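PDB 6MRO: methyl transferase from Methanosarcina acetivorans from Methanosarcina acetivorans, which probably transfers a methyl group from S-adenosyl-L-methionine to an acceptor, and binds S-adenosyl-L-homocysteine and calcium ions. Local coordinates for residues A[65-68]-A[69-73]; A[89-92]-A[93-97]; A[151-154]-A[155-159]. The protein carries 1 engineered substitution. All coordinates share one frame; numbering follows the deposited sequence.

Interaction 1 (A[65-68]-A[69-73]); sequences RAIS and DAKAK. Engineered in segment 65-68: Arg65 (natural residue Asp).
Arg65 has CG anti to its own amide nitrogen (chi1 166°) and a bend at the next bond, which turns its chain along the helix toward Asp69; Asp69 CG, anti to its carbonyl carbon (chi1 -70°), brings the carboxylate over the Arg65 end of the turn. The result is an i to i+4 salt bridge on helix 64-76, the helix of a Rossmann-like beta-alpha-beta unit between strands 56-61 and 82-85. Arg65 NE donates to Asp69 OD2 over 3.0 Å, meeting the oxygen on its syn side. The acceptor lies close to the guanidinium plane, at its edge, yet the two planar groups stand almost perpendicular, 89° apart. Arg65 is engineered in place of an aspartate, so this particular bridge belongs to the variant. Asp69 OD2 also takes a salt bridge from Arg43, and the shared anion probably offsets the closeness of the two arginines.

Beneath the side chains run the i to i+4 backbone hydrogen bonds of the helix, among them Ala70 N to Ala66 O at 2.7 Å. Small Ala66 and Ala70 suit the buried flank, where Ala66 lies near the bound S-adenosyl-L-homocysteine and Ala70 meets Phe83. Branched, apolar Ile67 packs against Phe83 and Val85 of strand 82-85. Lys71 combines a long aliphatic stem with a charged end fit for the surface, where a water joins Lys71 NZ to Ser68 OG. Its CG lies 3.2 Å from Ile67 O, and farther along the extended chain Lys71 CE rests 3.9 Å from Ile67 CG2.

Interaction 2 (A[89-92]-A[93-97]); sequences LEMD and QLFTE
Met91 O is gripped by two backbone amides, those of Leu94 and Phe95, as the chain finishes a 3-10 turn in the loop joining strands 82-85 and 100-106 of the Rossmann-like fold. Phe95 N lies 2.8 Å from Met91 O and approaches nearly in line with the carbonyl. Leu94 N, 3.0 Å from Met91 O, comes instead from above the carbonyl plane, 75° out of it, and so uses no lone pair directly. One residue earlier, Gln93 N bonds to Glu90 O at 3.1 Å, an i to i+3 link.

The side chains add a Met-aromatic contact. Met91 CG sits between its backbone N and carbonyl carbon (chi1 63°), and from there the extended chain carries the sulfur alongside the Phe95 ring. Met91 SD lies at the edge of the Phe95 ring, in its plane, 5.0 Å from the centroid, while Met91 CB packs 3.8 Å from Phe95 CD1. A flexible thioether and a flat ring suit this buried place, where both touch Leu37 of strand 35-39 and Val127 of helix 114-127; Phe95 also meets Phe100 edge-to-face. Asp92 gives OD1 to His123, tying the turn to the same helix. Leu94, though exposed, suits its place through its apolar branch, which touches Ile60 of strand 56-61: Leu94 CD1 reaches Met91 CB at 4.1 Å, and Leu94 CB stands 4.0 Å above the Phe95 ring, over its centre.

Interaction 3 (A[151-154]-A[155-159]); sequences RRAS and KAEIE. With CA (calcium ion), chain D.
Glu157 folds back over Ser154, its CG 3.1 Å from the serine OG, and the two residues make a capping box at the start of helix 155-162. Ser154 is the N-cap: its OG accepts from Glu157 N at 3.0 Å, in a nearly straight bond. In return Ser154 N donates to Glu157 OE2 at 2.6 Å, meeting the oxygen from above the carboxylate plane. With CG beside its own backbone N (chi1 -64°) and the chain extended beyond, Glu157 is long enough to reach both that amide and a calcium ion. It grips the ion with both oxygens, Glu157 OE1 at 2.6 Å and OE2 at 2.8 Å from the metal. Arg152 O coordinates the same calcium at 2.3 Å; Asp141, Glu146 and two waters complete the site. Thus OE2 serves cap and metal together, and the nearby helix N-terminus probably adds to the stabilisation of this negative group. An alanine here lacks the hydroxyl of Ser154 and would probably leave Glu157 N without its cap acceptor, with half of the box gone and the amide end of the helix less well satisfied.

The helix proper begins with Ile158 N bonding to Ser154 O. Small Ala153 fits on the buried side, its CB 3.9 Å from Ile158 CG1, and its backbone bonds to Phe139 and Asp141. The apolar Ile158 lays the helix on the sheet, touching Cys138 of strand 132-139, Tyr188 and Leu190 of strand 184-193, and Ile171 of the edge strand 167-177.

How the interactions relate
Along the chain the three contacts come in order, each closing before the next opens, and none touches another. Interactions 1 and 2, with centres about 21 Å apart, flank strand 82-85 in sequence: the first on the helix leading to it, the second in the loop that follows. Interaction 3 lies against the other part of the same mixed sheet, strands 132-139, 184-193 and 167-177, across the chain's centre from interaction 1; its centre is about 31 Å from that of interaction 1 and about 26 Å from that of interaction 2. The first two lie near the bound S-adenosyl-L-homocysteine, while the third holds part of a separate calcium site.

Interaction 1 (A[65-68]-A[69-73])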
# COMPACT_ATOMS: atom_id res chain seq x y z
N ARG A 65 17.15 3.19 -0.38
CA ARG A 65 17.40 2.84 -1.77
C ARG A 65 16.11 2.90 -2.59
O ARG A 65 16.09 3.43 -3.71
CB ARG A 65 18.04 1.46 -1.86
CG ARG A 65 18.04 0.83 -3.25
CD ARG A 65 18.96 1.57 -4.18
NE ARG A 65 19.15 0.87 -5.45
CZ ARG A 65 20.10 -0.03 -5.68
NH1 ARG A 65 20.96 -0.36 -4.72
NH2 ARG A 65 20.20 -0.61 -6.87
N ALA A 66 15.01 2.36 -2.05
CA ALA A 66 13.75 2.42 -2.77
C ALA A 66 13.29 3.86 -2.95
O ALA A 66 12.90 4.27 -4.05
CB ALA A 66 12.70 1.59 -2.04
N ILE A 67 13.34 4.65 -1.87
CA ILE A 67 12.96 6.06 -1.95
C ILE A 67 13.84 6.81 -2.96
O ILE A 67 13.34 7.60 -3.77
CB ILE A 67 12.99 6.70 -0.55
CG1 ILE A 67 11.84 6.14 0.33
CG2 ILE A 67 12.93 8.25 -0.64
CD1 ILE A 67 10.44 6.32 -0.26
N SER A 68 15.15 6.55 -2.93
CA SER A 68 16.05 7.21 -3.88
C SER A 68 15.70 6.84 -5.32
O SER A 68 15.67 7.70 -6.20
CB SER A 68 17.50 6.84 -3.58
OG SER A 68 17.90 7.38 -2.33
N ASP A 69 15.44 5.55 -5.57
CA ASP A 69 15.03 5.12 -6.90
C ASP A 69 13.66 5.67 -7.27
O ASP A 69 13.44 6.01 -8.44
CB ASP A 69 15.04 3.59 -6.99
CG ASP A 69 16.44 3.00 -6.97
OD1 ASP A 69 17.40 3.74 -7.27
OD2 ASP A 69 16.58 1.82 -6.62
N ALA A 70 12.74 5.77 -6.30
CA ALA A 70 11.42 6.32 -6.57
C ALA A 70 11.52 7.78 -6.98
O ALA A 70 10.87 8.22 -7.94
CB ALA A 70 10.52 6.19 -5.33
N LYS A 71 12.34 8.55 -6.26
CA LYS A 71 12.55 9.96 -6.58
C LYS A 71 13.08 10.14 -8.00
O LYS A 71 12.58 10.97 -8.76
CB LYS A 71 13.51 10.59 -5.57
CG LYS A 71 12.95 10.79 -4.18
CD LYS A 71 14.04 11.39 -3.28
CE LYS A 71 13.47 11.88 -1.96
NZ LYS A 71 14.57 12.19 -1.00
N ALA A 72 14.11 9.36 -8.36
CA ALA A 72 14.69 9.47 -9.70
C ALA A 72 13.67 9.13 -10.78
O ALA A 72 13.67 9.74 -11.86
CB ALA A 72 15.91 8.56 -9.81
N LYS A 73 12.81 8.15 -10.52
CA LYS A 73 11.77 7.78 -11.47
C LYS A 73 10.79 8.94 -11.68
O LYS A 73 10.45 9.27 -12.82
CB LYS A 73 11.03 6.54 -10.94
CG LYS A 73 10.39 5.64 -11.96
CD LYS A 73 9.69 4.46 -11.24
CE LYS A 73 10.70 3.38 -10.84
NZ LYS A 73 10.03 2.12 -10.38
O HOH W 1 16.81 10.38 -1.60

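Interaction 2 (A[89-92]-A[93-97])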
# COMPACT_ATOMS: atom_id res chain seq x y z
N LEU A 89 4.87 2.90 11.22
CA LEU A 89 4.55 2.74 12.63
C LEU A 89 4.96 3.94 13.47
O LEU A 89 4.69 3.94 14.68
CB LEU A 89 5.21 1.47 13.18
CG LEU A 89 4.88 0.16 12.46
CD1 LEU A 89 5.59 -1.01 13.13
CD2 LEU A 89 3.37 -0.08 12.43
N GLU A 90 5.59 4.95 12.87
CA GLU A 90 5.99 6.17 13.55
C GLU A 90 5.54 7.42 12.80
O GLU A 90 6.04 8.52 13.09
CB GLU A 90 7.51 6.21 13.74
CG GLU A 90 8.07 5.16 14.67
CD GLU A 90 9.55 4.96 14.46
OE1 GLU A 90 10.14 5.72 13.66
OE2 GLU A 90 10.13 4.05 15.10
N MET A 91 4.62 7.30 11.85
CA MET A 91 4.36 8.45 10.99
C MET A 91 3.49 9.51 11.65
O MET A 91 3.20 10.53 11.01
CB MET A 91 3.75 8.02 9.66
CG MET A 91 2.39 7.36 9.73
SD MET A 91 1.89 6.91 8.07
CE MET A 91 0.42 5.95 8.42
N ASP A 92 3.18 9.34 12.91
CA ASP A 92 2.48 10.40 13.62
C ASP A 92 3.46 11.55 13.85
O ASP A 92 3.06 12.64 14.14
CB ASP A 92 1.92 9.89 14.91
CG ASP A 92 2.91 9.24 15.78
OD1 ASP A 92 3.82 8.56 15.35
OD2 ASP A 92 2.76 9.37 16.97
N GLN A 93 4.75 11.29 13.74
CA GLN A 93 5.74 12.33 13.88
C GLN A 93 6.06 12.95 12.55
O GLN A 93 6.82 13.86 12.49
CB GLN A 93 7.01 11.81 14.50
CG GLN A 93 6.89 11.42 15.93
CD GLN A 93 7.79 12.24 16.84
OE1 GLN A 93 8.94 11.92 17.04
NE2 GLN A 93 7.27 13.28 17.38
N LEU A 94 5.48 12.42 11.48
CA LEU A 94 5.66 12.94 10.16
C LEU A 94 4.44 13.65 9.63
O LEU A 94 4.57 14.55 8.88
CB LEU A 94 6.04 11.84 9.18
CG LEU A 94 7.31 11.09 9.46
CD1 LEU A 94 7.35 9.83 8.68
CD2 LEU A 94 8.45 11.97 9.04
N PHE A 95 3.26 13.18 9.99
CA PHE A 95 2.02 13.75 9.49
C PHE A 95 1.11 14.07 10.66
O PHE A 95 1.17 13.42 11.71
CB PHE A 95 1.29 12.81 8.51
CG PHE A 95 2.18 12.16 7.48
CD1 PHE A 95 2.36 10.78 7.47
CD2 PHE A 95 2.83 12.92 6.52
CE1 PHE A 95 3.17 10.17 6.52
CE2 PHE A 95 3.64 12.32 5.56
CZ PHE A 95 3.82 10.95 5.57
N THR A 96 0.27 15.08 10.49
CA THR A 96 -0.73 15.36 11.51
C THR A 96 -1.97 14.51 11.24
O THR A 96 -2.06 13.78 10.24
CB THR A 96 -1.08 16.85 11.55
OG1 THR A 96 -1.32 17.33 10.22
CG2 THR A 96 0.05 17.65 12.18
N GLU A 97 -2.94 14.61 12.14
CA GLU A 97 -4.18 13.85 12.03
C GLU A 97 -5.02 14.35 10.86
O GLU A 97 -4.93 15.52 10.47
CB GLU A 97 -4.97 13.98 13.34
CG GLU A 97 -6.20 13.10 13.47
CD GLU A 97 -6.93 13.30 14.80
OE1 GLU A 97 -6.43 14.07 15.65
OE2 GLU A 97 -8.02 12.71 14.97

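Interaction 3 (A[151-154]-A[155-159])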
# COMPACT_ATOMS: atom_id res chain seq x y z
N ARG A 151 2.84 -15.80 4.87
CA ARG A 151 1.45 -15.60 5.28
C ARG A 151 0.62 -15.09 4.11
O ARG A 151 1.13 -14.46 3.18
CB ARG A 151 1.37 -14.59 6.44
CG ARG A 151 1.73 -15.13 7.81
CD ARG A 151 1.78 -13.99 8.82
NE ARG A 151 2.70 -12.94 8.39
CZ ARG A 151 2.68 -11.69 8.83
NH1 ARG A 151 3.58 -10.81 8.38
NH2 ARG A 151 1.77 -11.31 9.72
N ARG A 152 -0.67 -15.39 4.15
CA ARG A 152 -1.62 -14.79 3.23
C ARG A 152 -2.86 -14.41 4.03
O ARG A 152 -3.18 -15.05 5.04
CB ARG A 152 -2.00 -15.72 2.06
CG ARG A 152 -0.80 -16.25 1.25
CD ARG A 152 -1.22 -16.74 -0.15
NE ARG A 152 -2.18 -17.85 -0.10
CZ ARG A 152 -1.85 -19.13 0.08
NH1 ARG A 152 -0.57 -19.48 0.23
NH2 ARG A 152 -2.79 -20.06 0.11
N ALA A 153 -3.56 -13.38 3.59
CA ALA A 153 -4.64 -12.81 4.38
C ALA A 153 -5.98 -13.35 3.90
O ALA A 153 -6.27 -13.34 2.70
CB ALA A 153 -4.61 -11.28 4.32
N SER A 154 -6.77 -13.86 4.84
CA SER A 154 -8.13 -14.28 4.52
C SER A 154 -9.08 -13.10 4.69
O SER A 154 -8.72 -12.07 5.26
CB SER A 154 -8.56 -15.43 5.42
OG SER A 154 -8.68 -14.96 6.75
N LYS A 155 -10.30 -13.25 4.18
CA LYS A 155 -11.28 -12.19 4.40
C LYS A 155 -11.57 -12.02 5.88
O LYS A 155 -11.72 -10.89 6.37
CB LYS A 155 -12.56 -12.47 3.62
CG LYS A 155 -12.33 -12.60 2.13
CD LYS A 155 -13.60 -13.03 1.41
CE LYS A 155 -14.07 -11.95 0.47
NZ LYS A 155 -14.47 -12.55 -0.83
N ALA A 156 -11.61 -13.13 6.62
CA ALA A 156 -11.85 -13.06 8.06
C ALA A 156 -10.73 -12.29 8.75
O ALA A 156 -10.98 -11.45 9.62
CB ALA A 156 -11.99 -14.46 8.64
N GLU A 157 -9.48 -12.59 8.39
CA GLU A 157 -8.36 -11.87 8.97
C GLU A 157 -8.41 -10.39 8.62
O GLU A 157 -8.16 -9.54 9.48
CB GLU A 157 -7.04 -12.51 8.50
CG GLU A 157 -6.87 -13.95 8.99
CD GLU A 157 -5.87 -14.77 8.18
OE1 GLU A 157 -5.46 -15.86 8.65
OE2 GLU A 157 -5.49 -14.34 7.07
N ILE A 158 -8.78 -10.07 7.38
CA ILE A 158 -8.89 -8.67 6.97
C ILE A 158 -10.00 -7.98 7.74
O ILE A 158 -9.82 -6.88 8.30
CB ILE A 158 -9.10 -8.58 5.45
CG1 ILE A 158 -7.83 -9.03 4.72
CG2 ILE A 158 -9.47 -7.15 5.01
CD1 ILE A 158 -7.99 -9.17 3.22
N GLU A 159 -11.14 -8.66 7.84
CA GLU A 159 -12.30 -8.13 8.55
C GLU A 159 -11.98 -7.92 10.02
O GLU A 159 -12.32 -6.88 10.60
CB GLU A 159 -13.50 -9.06 8.39
CG GLU A 159 -14.18 -8.99 7.03
CD GLU A 159 -15.41 -9.87 6.95
OE1 GLU A 159 -16.47 -9.45 7.45
OE2 GLU A 159 -15.31 -10.98 6.38
CA CA D . -3.61 -16.39 6.85
O HOH W 2 -1.70 -17.55 6.04
O HOH W 3 -2.12 -14.68 7.83